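PDB 6M40: NS3-like protein from Alongshan virus, which probably acts as an RNA helicase of flavivirus NS3 type, using the hydrolysis of ATP or other ribonucleoside triphosphates to unwind RNA. Local coordinates for residues 193-199 and 262-268; 226-231 and 251-255. Residues are numbered along the deposited sequence.

In the fold
Both contacts belong to the mixed sheet of strands 194-198, 222-226, 246-250 and 264-276 and its loops, consistent with the second RecA-like domain of an NS3-type helicase. The chain first runs along strand 194-198. It then passes through helix 208-216 and strand 222-226 and enters the turn 226-231. After helix 231-237 and strand 246-250 it reaches 251-255, where interaction 2 closes the shorter loop. Strand 264-276 then returns to 194-198, and interaction 1 closes the longer one. Interaction 2 is therefore enclosed by interaction 1. Strand 246-250 sits between 222-226 and 194-198, so the parallel part of one mixed sheet joins the two contacts. They also touch directly: Phe198 CE1 lies 3.6 Å from Thr251 O.

Interaction 1: 193-199 and 262-268; sequences ARVAVFV and LDAVFDT
Residues 193-199 and 262-268 hold two parallel strands, 194-198 and 264-267. Their axes approach to 4.8 Å at 18°. The register pairs Val195 with Ala264, Ala196 with Val265, Val197 with Phe266 and Phe198 with Asp267, at CA-CA distances of 4.7 to 5.2 Å. Backbone hydrogen bonds run Ala196 N to Ala264 O (3.2 Å), Phe266 N to Ala196 O (2.8 Å) and Phe198 N to Phe266 O (3.0 Å). At the start, Arg194 O accepts Asp263 N (2.8 Å) and, weakly, Ala264 N (3.4 Å). At the end, Phe198 O accepts Thr268 N (3.2 Å) and Thr268 OG1 (2.5 Å, very short). Thr268 has helical backbone angles (-56/-36). Apolar packing covers both faces. Val195 CG2 meets Ala264 CB (3.6 Å) and Phe266 CE1 (3.8 Å), at the edge of the m-rotamer Phe266 ring. This face lies under helix 179-189, with Tyr186 and Val183. On the other face, Ala196 CB meets Leu262 CD2 (3.2 Å), and Phe198 CD2 meets Val265 CG1 (4.1 Å). Asp263 OD2 takes a weak hydrogen bond from Arg194 N (3.4 Å); its OD1 forms a salt bridge with Arg304. Arg194 salt-bridges to Asp261, and Asp267 hydrogen-bonds to Tyr308. Strand 246-250 takes the second edge of 194-198. Such an inner parallel strand, with helices on both faces, is typical of the second RecA-like domain of SF2 helicases.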
ATOM      1  N   ALA A 193       6.142 -26.394   8.258  1.00 83.77           N
ATOM      2  CA  ALA A 193       6.890 -25.201   7.891  1.00 84.55           C
ATOM      3  C   ALA A 193       6.131 -23.981   8.397  1.00 80.52           C
ATOM      4  O   ALA A 193       5.025 -24.085   8.944  1.00 80.46           O
ATOM      5  CB  ALA A 193       7.109 -25.120   6.374  1.00 83.04           C
ATOM      6  N   ARG A 194       6.744 -22.816   8.230  1.00 85.60           N
ATOM      7  CA  ARG A 194       6.050 -21.547   8.374  1.00 82.00           C
ATOM      8  C   ARG A 194       5.411 -21.203   7.032  1.00 81.68           C
ATOM      9  O   ARG A 194       6.114 -21.068   6.026  1.00 80.28           O
ATOM     10  CB  ARG A 194       7.016 -20.453   8.806  1.00 91.88           C
ATOM     11  CG  ARG A 194       7.322 -20.369  10.299  1.00 98.43           C
ATOM     12  CD  ARG A 194       8.009 -19.033  10.553  1.00113.47           C
ATOM     13  NE  ARG A 194       8.179 -18.683  11.957  1.00119.79           N
ATOM     14  CZ  ARG A 194       8.878 -17.629  12.371  1.00126.38           C
ATOM     15  NH1 ARG A 194       9.469 -16.838  11.487  1.00132.38           N
ATOM     16  NH2 ARG A 194       8.988 -17.367  13.665  1.00129.22           N
ATOM     17  N   VAL A 195       4.086 -21.071   7.014  1.00 80.09           N
ATOM     18  CA  VAL A 195       3.340 -20.879   5.777  1.00 80.51           C
ATOM     19  C   VAL A 195       2.382 -19.701   5.943  1.00 75.69           C
ATOM     20  O   VAL A 195       2.016 -19.317   7.055  1.00 75.24           O
ATOM     21  CB  VAL A 195       2.587 -22.174   5.371  1.00 76.28           C
ATOM     22  CG1 VAL A 195       1.104 -21.906   5.151  1.00 74.98           C
ATOM     23  CG2 VAL A 195       3.216 -22.780   4.138  1.00 76.50           C
ATOM     24  N   ALA A 196       1.971 -19.123   4.809  1.00 73.42           N
ATOM     25  CA  ALA A 196       1.037 -18.003   4.807  1.00 72.46           C
ATOM     26  C   ALA A 196       0.095 -18.063   3.612  1.00 67.89           C
ATOM     27  O   ALA A 196       0.508 -18.375   2.489  1.00 67.10           O
ATOM     28  CB  ALA A 196       1.766 -16.656   4.785  1.00 75.37           C
ATOM     29  N   VAL A 197      -1.164 -17.710   3.853  1.00 68.45           N
ATOM     30  CA  VAL A 197      -2.205 -17.710   2.832  1.00 68.43           C
ATOM     31  C   VAL A 197      -2.730 -16.290   2.666  1.00 69.82           C
ATOM     32  O   VAL A 197      -3.167 -15.665   3.640  1.00 70.78           O
ATOM     33  CB  VAL A 197      -3.356 -18.666   3.197  1.00 66.53           C
ATOM     34  CG1 VAL A 197      -4.227 -18.932   1.974  1.00 60.05           C
ATOM     35  CG2 VAL A 197      -2.805 -19.955   3.767  1.00 75.76           C
ATOM     36  N   PHE A 198      -2.708 -15.790   1.433  1.00 69.13           N
ATOM     37  CA  PHE A 198      -3.207 -14.456   1.114  1.00 72.95           C
ATOM     38  C   PHE A 198      -4.627 -14.579   0.574  1.00 69.04           C
ATOM     39  O   PHE A 198      -4.841 -15.070  -0.540  1.00 64.16           O
ATOM     40  CB  PHE A 198      -2.280 -13.758   0.126  1.00 71.91           C
ATOM     41  CG  PHE A 198      -1.159 -13.006   0.789  1.00 70.65           C
ATOM     42  CD1 PHE A 198      -1.419 -11.823   1.466  1.00 73.43           C
ATOM     43  CD2 PHE A 198       0.149 -13.472   0.742  1.00 70.86           C
ATOM     44  CE1 PHE A 198      -0.401 -11.120   2.085  1.00 78.75           C
ATOM     45  CE2 PHE A 198       1.167 -12.767   1.359  1.00 75.98           C
ATOM     46  CZ  PHE A 198       0.889 -11.596   2.027  1.00 80.41           C
ATOM     47  N   VAL A 199      -5.584 -14.107   1.367  1.00 75.50           N
ATOM     48  CA  VAL A 199      -7.015 -14.297   1.142  1.00 76.05           C
ATOM     49  C   VAL A 199      -7.669 -12.944   0.874  1.00 75.21           C
ATOM     50  O   VAL A 199      -7.283 -11.944   1.494  1.00 80.99           O
ATOM     51  CB  VAL A 199      -7.641 -15.012   2.353  1.00 76.47           C
ATOM     52  CG1 VAL A 199      -9.115 -14.674   2.491  1.00 77.29           C
ATOM     53  CG2 VAL A 199      -7.428 -16.514   2.239  1.00 72.06           C
ATOM     54  N   LEU A 262       9.050 -16.740   6.545  1.00112.85           N
ATOM     55  CA  LEU A 262       8.416 -18.047   6.386  1.00103.95           C
ATOM     56  C   LEU A 262       8.950 -18.759   5.145  1.00 94.05           C
ATOM     57  O   LEU A 262       9.763 -18.219   4.389  1.00 91.66           O
ATOM     58  CB  LEU A 262       6.901 -17.895   6.300  1.00 99.18           C
ATOM     59  CG  LEU A 262       6.443 -16.655   5.532  1.00100.48           C
ATOM     60  CD1 LEU A 262       7.128 -16.529   4.175  1.00 96.75           C
ATOM     61  CD2 LEU A 262       4.932 -16.672   5.349  1.00 91.02           C
ATOM     62  N   ASP A 263       8.450 -19.983   4.932  1.00 86.06           N
ATOM     63  CA  ASP A 263       8.988 -20.890   3.931  1.00 84.33           C
ATOM     64  C   ASP A 263       8.121 -21.044   2.683  1.00 80.67           C
ATOM     65  O   ASP A 263       8.632 -21.510   1.660  1.00 80.99           O
ATOM     66  CB  ASP A 263       9.212 -22.290   4.544  1.00 84.66           C
ATOM     67  CG  ASP A 263      10.106 -22.272   5.785  1.00 85.65           C
ATOM     68  OD1 ASP A 263      11.158 -21.599   5.777  1.00 88.92           O
ATOM     69  OD2 ASP A 263       9.760 -22.955   6.773  1.00 78.18           O
ATOM     70  N   ALA A 264       6.837 -20.679   2.726  1.00 83.35           N
ATOM     71  CA  ALA A 264       5.987 -20.798   1.543  1.00 76.06           C
ATOM     72  C   ALA A 264       4.811 -19.833   1.626  1.00 72.52           C
ATOM     73  O   ALA A 264       4.430 -19.378   2.707  1.00 74.34           O
ATOM     74  CB  ALA A 264       5.470 -22.232   1.361  1.00 73.06           C
ATOM     75  N   VAL A 265       4.213 -19.568   0.463  1.00 72.82           N
ATOM     76  CA  VAL A 265       3.096 -18.635   0.318  1.00 69.58           C
ATOM     77  C   VAL A 265       2.053 -19.248  -0.609  1.00 67.09           C
ATOM     78  O   VAL A 265       2.385 -19.703  -1.706  1.00 69.91           O
ATOM     79  CB  VAL A 265       3.564 -17.276  -0.243  1.00 69.19           C
ATOM     80  CG1 VAL A 265       2.400 -16.520  -0.871  1.00 71.19           C
ATOM     81  CG2 VAL A 265       4.228 -16.438   0.835  1.00 70.98           C
ATOM     82  N   PHE A 266       0.792 -19.243  -0.182  1.00 67.47           N
ATOM     83  CA  PHE A 266      -0.323 -19.695  -1.010  1.00 71.31           C
ATOM     84  C   PHE A 266      -1.179 -18.495  -1.394  1.00 69.90           C
ATOM     85  O   PHE A 266      -1.695 -17.790  -0.520  1.00 71.48           O
ATOM     86  CB  PHE A 266      -1.156 -20.746  -0.277  1.00 75.77           C
ATOM     87  CG  PHE A 266      -0.449 -22.050  -0.114  1.00 73.90           C
ATOM     88  CD1 PHE A 266       0.432 -22.246   0.932  1.00 76.24           C
ATOM     89  CD2 PHE A 266      -0.645 -23.076  -1.024  1.00 74.26           C
ATOM     90  CE1 PHE A 266       1.097 -23.446   1.080  1.00 73.55           C
ATOM     91  CE2 PHE A 266       0.014 -24.275  -0.880  1.00 82.15           C
ATOM     92  CZ  PHE A 266       0.887 -24.460   0.174  1.00 78.62           C
ATOM     93  N   ASP A 267      -1.326 -18.260  -2.697  1.00 70.74           N
ATOM     94  CA  ASP A 267      -1.970 -17.059  -3.214  1.00 65.98           C
ATOM     95  C   ASP A 267      -3.337 -17.417  -3.778  1.00 64.82           C
ATOM     96  O   ASP A 267      -3.441 -18.164  -4.755  1.00 68.08           O
ATOM     97  CB  ASP A 267      -1.105 -16.393  -4.284  1.00 66.55           C
ATOM     98  CG  ASP A 267      -1.334 -14.886  -4.382  1.00 74.11           C
ATOM     99  OD1 ASP A 267      -2.425 -14.395  -4.008  1.00 69.76           O
ATOM    100  OD2 ASP A 267      -0.409 -14.181  -4.843  1.00 78.22           O
ATOM    101  N   THR A 268      -4.385 -16.890  -3.148  1.00 67.96           N
ATOM    102  CA  THR A 268      -5.696 -16.864  -3.789  1.00 63.81           C
ATOM    103  C   THR A 268      -5.627 -16.165  -5.135  1.00 61.68           C
ATOM    104  O   THR A 268      -6.320 -16.547  -6.084  1.00 59.95           O
ATOM    105  CB  THR A 268      -6.699 -16.131  -2.905  1.00 65.49           C
ATOM    106  OG1 THR A 268      -6.541 -16.527  -1.541  1.00 74.80           O
ATOM    107  CG2 THR A 268      -8.118 -16.416  -3.356  1.00 71.15           C
TER

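Interaction 2: 226-231 and 251-255; sequences LSRKTY and TSISE
Two loops, 226-231 and 251-255, meet where adjacent parallel strands end. In 226-231, Leu226 and Ser227 are extended. A type I turn follows, with Arg228 at -54/-35 and Lys229 at -64/-23. It is closed by Thr230 N to Ser227 O (2.8 Å) and by a hydroxyl hydrogen bond between Ser227 OG and Thr230 OG1 (2.9 Å). Thr230 is the N-cap residue of helix 231-237. In the second segment, Thr251 comes first. Its N donates to Leu226 O (3.1 Å), and its CA is 5.5 Å from that of Ser227. Its CG2 packs 3.9 Å from Ser227 CB. Ser252 points away and bonds to Gln292; its O accepts Glu255 N (3.0 Å), which closes a turn. Ile253, at -60/-44, points toward 226-231 and has the largest covered area. Its chi1 of 5° lies between rotamer wells. CD1 reaches Ser227 C (3.3 Å) and Leu226 O (3.4 Å), and meets Tyr231 CD2 at the ring edge (3.8 Å). Its CG2 lies over one face of the Arg228 guanidinium, 3.3 Å from NH1. Ser254 follows, with OG 3.9 Å from Leu226 CD1. By sequence, LSRKTY and TSISE match motifs IVa and V of flavivirus NS3 helicases. In those relatives motif V contacts RNA and the ATP site. One hydrogen bond, Thr251 N to Leu226 O, carries the strand pairing one step into the loops. The rest is mostly van der Waals packing of Ile253 on backbone, ring and guanidinium, which implies that shape fit rather than charge pairing holds these loops together.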
ATOM      1  N   LEU A 226      -4.809 -12.830  10.324  1.00107.11           N
ATOM      2  CA  LEU A 226      -4.314 -11.458  10.344  1.00115.06           C
ATOM      3  C   LEU A 226      -5.168 -10.617   9.408  1.00124.50           C
ATOM      4  O   LEU A 226      -5.131 -10.803   8.189  1.00120.81           O
ATOM      5  CB  LEU A 226      -2.841 -11.393   9.941  1.00112.09           C
ATOM      6  CG  LEU A 226      -1.798 -11.666  11.029  1.00109.51           C
ATOM      7  CD1 LEU A 226      -0.401 -11.627  10.434  1.00103.41           C
ATOM      8  CD2 LEU A 226      -1.931 -10.662  12.161  1.00122.27           C
ATOM      9  N   SER A 227      -5.938  -9.700   9.983  1.00143.12           N
ATOM     10  CA  SER A 227      -6.671  -8.697   9.230  1.00155.65           C
ATOM     11  C   SER A 227      -6.438  -7.352   9.899  1.00177.70           C
ATOM     12  O   SER A 227      -5.978  -7.281  11.043  1.00182.81           O
ATOM     13  CB  SER A 227      -8.171  -9.010   9.167  1.00145.21           C
ATOM     14  OG  SER A 227      -8.756  -8.977  10.457  1.00145.31           O
ATOM     15  N   ARG A 228      -6.733  -6.273   9.173  1.00161.76           N
ATOM     16  CA  ARG A 228      -6.689  -4.961   9.809  1.00167.42           C
ATOM     17  C   ARG A 228      -7.553  -4.955  11.060  1.00160.87           C
ATOM     18  O   ARG A 228      -7.221  -4.313  12.061  1.00155.75           O
ATOM     19  CB  ARG A 228      -7.152  -3.875   8.842  1.00174.67           C
ATOM     20  CG  ARG A 228      -6.858  -2.485   9.357  1.00172.77           C
ATOM     21  CD  ARG A 228      -5.361  -2.265   9.414  1.00177.52           C
ATOM     22  NE  ARG A 228      -4.922  -1.306   8.406  1.00175.76           N
ATOM     23  CZ  ARG A 228      -5.082  -1.469   7.096  1.00174.46           C
ATOM     24  NH1 ARG A 228      -5.684  -2.551   6.622  1.00178.38           N
ATOM     25  NH2 ARG A 228      -4.647  -0.540   6.258  1.00172.02           N
ATOM     26  N   LYS A 229      -8.669  -5.683  11.012  1.00153.15           N
ATOM     27  CA  LYS A 229      -9.558  -5.822  12.155  1.00148.24           C
ATOM     28  C   LYS A 229      -8.898  -6.523  13.335  1.00150.10           C
ATOM     29  O   LYS A 229      -9.340  -6.339  14.474  1.00146.53           O
ATOM     30  CB  LYS A 229     -10.807  -6.591  11.728  1.00143.34           C
ATOM     31  CG  LYS A 229     -11.592  -7.199  12.867  1.00137.48           C
ATOM     32  CD  LYS A 229     -12.566  -8.242  12.346  1.00125.77           C
ATOM     33  CE  LYS A 229     -13.657  -8.533  13.358  1.00117.71           C
ATOM     34  NZ  LYS A 229     -14.508  -7.332  13.587  1.00116.43           N
ATOM     35  N   THR A 230      -7.856  -7.327  13.094  1.00152.53           N
ATOM     36  CA  THR A 230      -7.268  -8.129  14.161  1.00148.74           C
ATOM     37  C   THR A 230      -5.745  -8.140  14.130  1.00139.50           C
ATOM     38  O   THR A 230      -5.133  -8.915  14.876  1.00130.98           O
ATOM     39  CB  THR A 230      -7.779  -9.570  14.090  1.00141.58           C
ATOM     40  OG1 THR A 230      -7.467 -10.119  12.804  1.00141.17           O
ATOM     41  CG2 THR A 230      -9.280  -9.617  14.307  1.00143.49           C
ATOM     42  N   TYR A 231      -5.117  -7.313  13.295  1.00143.24           N
ATOM     43  CA  TYR A 231      -3.666  -7.353  13.153  1.00137.65           C
ATOM     44  C   TYR A 231      -2.962  -7.154  14.492  1.00131.41           C
ATOM     45  O   TYR A 231      -1.996  -7.860  14.807  1.00129.95           O
ATOM     46  CB  TYR A 231      -3.227  -6.289  12.149  1.00142.90           C
ATOM     47  CG  TYR A 231      -1.749  -6.273  11.845  1.00131.99           C
ATOM     48  CD1 TYR A 231      -0.854  -5.606  12.674  1.00130.15           C
ATOM     49  CD2 TYR A 231      -1.248  -6.908  10.716  1.00128.60           C
ATOM     50  CE1 TYR A 231       0.496  -5.582  12.393  1.00127.70           C
ATOM     51  CE2 TYR A 231       0.103  -6.890  10.426  1.00122.01           C
ATOM     52  CZ  TYR A 231       0.969  -6.225  11.268  1.00125.49           C
ATOM     53  OH  TYR A 231       2.313  -6.202  10.987  1.00129.45           O
ATOM     54  N   THR A 251      -5.188 -11.019   5.090  1.00100.66           N
ATOM     55  CA  THR A 251      -5.622 -10.082   4.059  1.00 96.90           C
ATOM     56  C   THR A 251      -4.382  -9.340   3.601  1.00 95.57           C
ATOM     57  O   THR A 251      -3.271  -9.783   3.896  1.00 97.78           O
ATOM     58  CB  THR A 251      -6.689  -9.140   4.594  1.00100.56           C
ATOM     59  OG1 THR A 251      -6.100  -8.177   5.477  1.00111.37           O
ATOM     60  CG2 THR A 251      -7.742  -9.942   5.366  1.00 97.29           C
ATOM     61  N   SER A 252      -4.536  -8.231   2.885  1.00 96.69           N
ATOM     62  CA  SER A 252      -3.354  -7.633   2.291  1.00 96.63           C
ATOM     63  C   SER A 252      -2.569  -6.742   3.251  1.00103.48           C
ATOM     64  O   SER A 252      -1.594  -6.123   2.820  1.00103.16           O
ATOM     65  CB  SER A 252      -3.734  -6.832   1.048  1.00 98.65           C
ATOM     66  OG  SER A 252      -2.622  -6.707   0.182  1.00100.43           O
ATOM     67  N   ILE A 253      -2.940  -6.647   4.531  1.00105.37           N
ATOM     68  CA  ILE A 253      -2.130  -5.840   5.443  1.00109.74           C
ATOM     69  C   ILE A 253      -0.719  -6.401   5.505  1.00110.71           C
ATOM     70  O   ILE A 253       0.265  -5.655   5.477  1.00113.89           O
ATOM     71  CB  ILE A 253      -2.730  -5.748   6.866  1.00131.08           C
ATOM     72  CG1 ILE A 253      -3.986  -6.607   7.060  1.00136.37           C
ATOM     73  CG2 ILE A 253      -2.955  -4.292   7.263  1.00144.64           C
ATOM     74  CD1 ILE A 253      -3.761  -7.728   8.040  1.00142.65           C
ATOM     75  N   SER A 254      -0.602  -7.730   5.602  1.00110.60           N
ATOM     76  CA  SER A 254       0.701  -8.378   5.676  1.00105.61           C
ATOM     77  C   SER A 254       1.557  -8.085   4.456  1.00102.16           C
ATOM     78  O   SER A 254       2.779  -8.257   4.509  1.00 97.81           O
ATOM     79  CB  SER A 254       0.519  -9.888   5.813  1.00 99.38           C
ATOM     80  OG  SER A 254      -0.491 -10.209   6.753  1.00102.32           O
ATOM     81  N   GLU A 255       0.938  -7.657   3.366  1.00109.33           N
ATOM     82  CA  GLU A 255       1.624  -7.419   2.110  1.00102.91           C
ATOM     83  C   GLU A 255       2.791  -6.440   2.238  1.00100.56           C
ATOM     84  O   GLU A 255       3.862  -6.667   1.673  1.00 88.57           O
ATOM     85  CB  GLU A 255       0.633  -6.902   1.065  1.00 30.00           C
ATOM     86  CG  GLU A 255       1.240  -6.688  -0.313  1.00 30.00           C
ATOM     87  CD  GLU A 255       0.707  -5.441  -0.995  1.00 30.00           C
ATOM     88  OE1 GLU A 255      -0.106  -4.725  -0.375  1.00 30.00           O
ATOM     89  OE2 GLU A 255       1.101  -5.181  -2.151  1.00 30.00           O
TER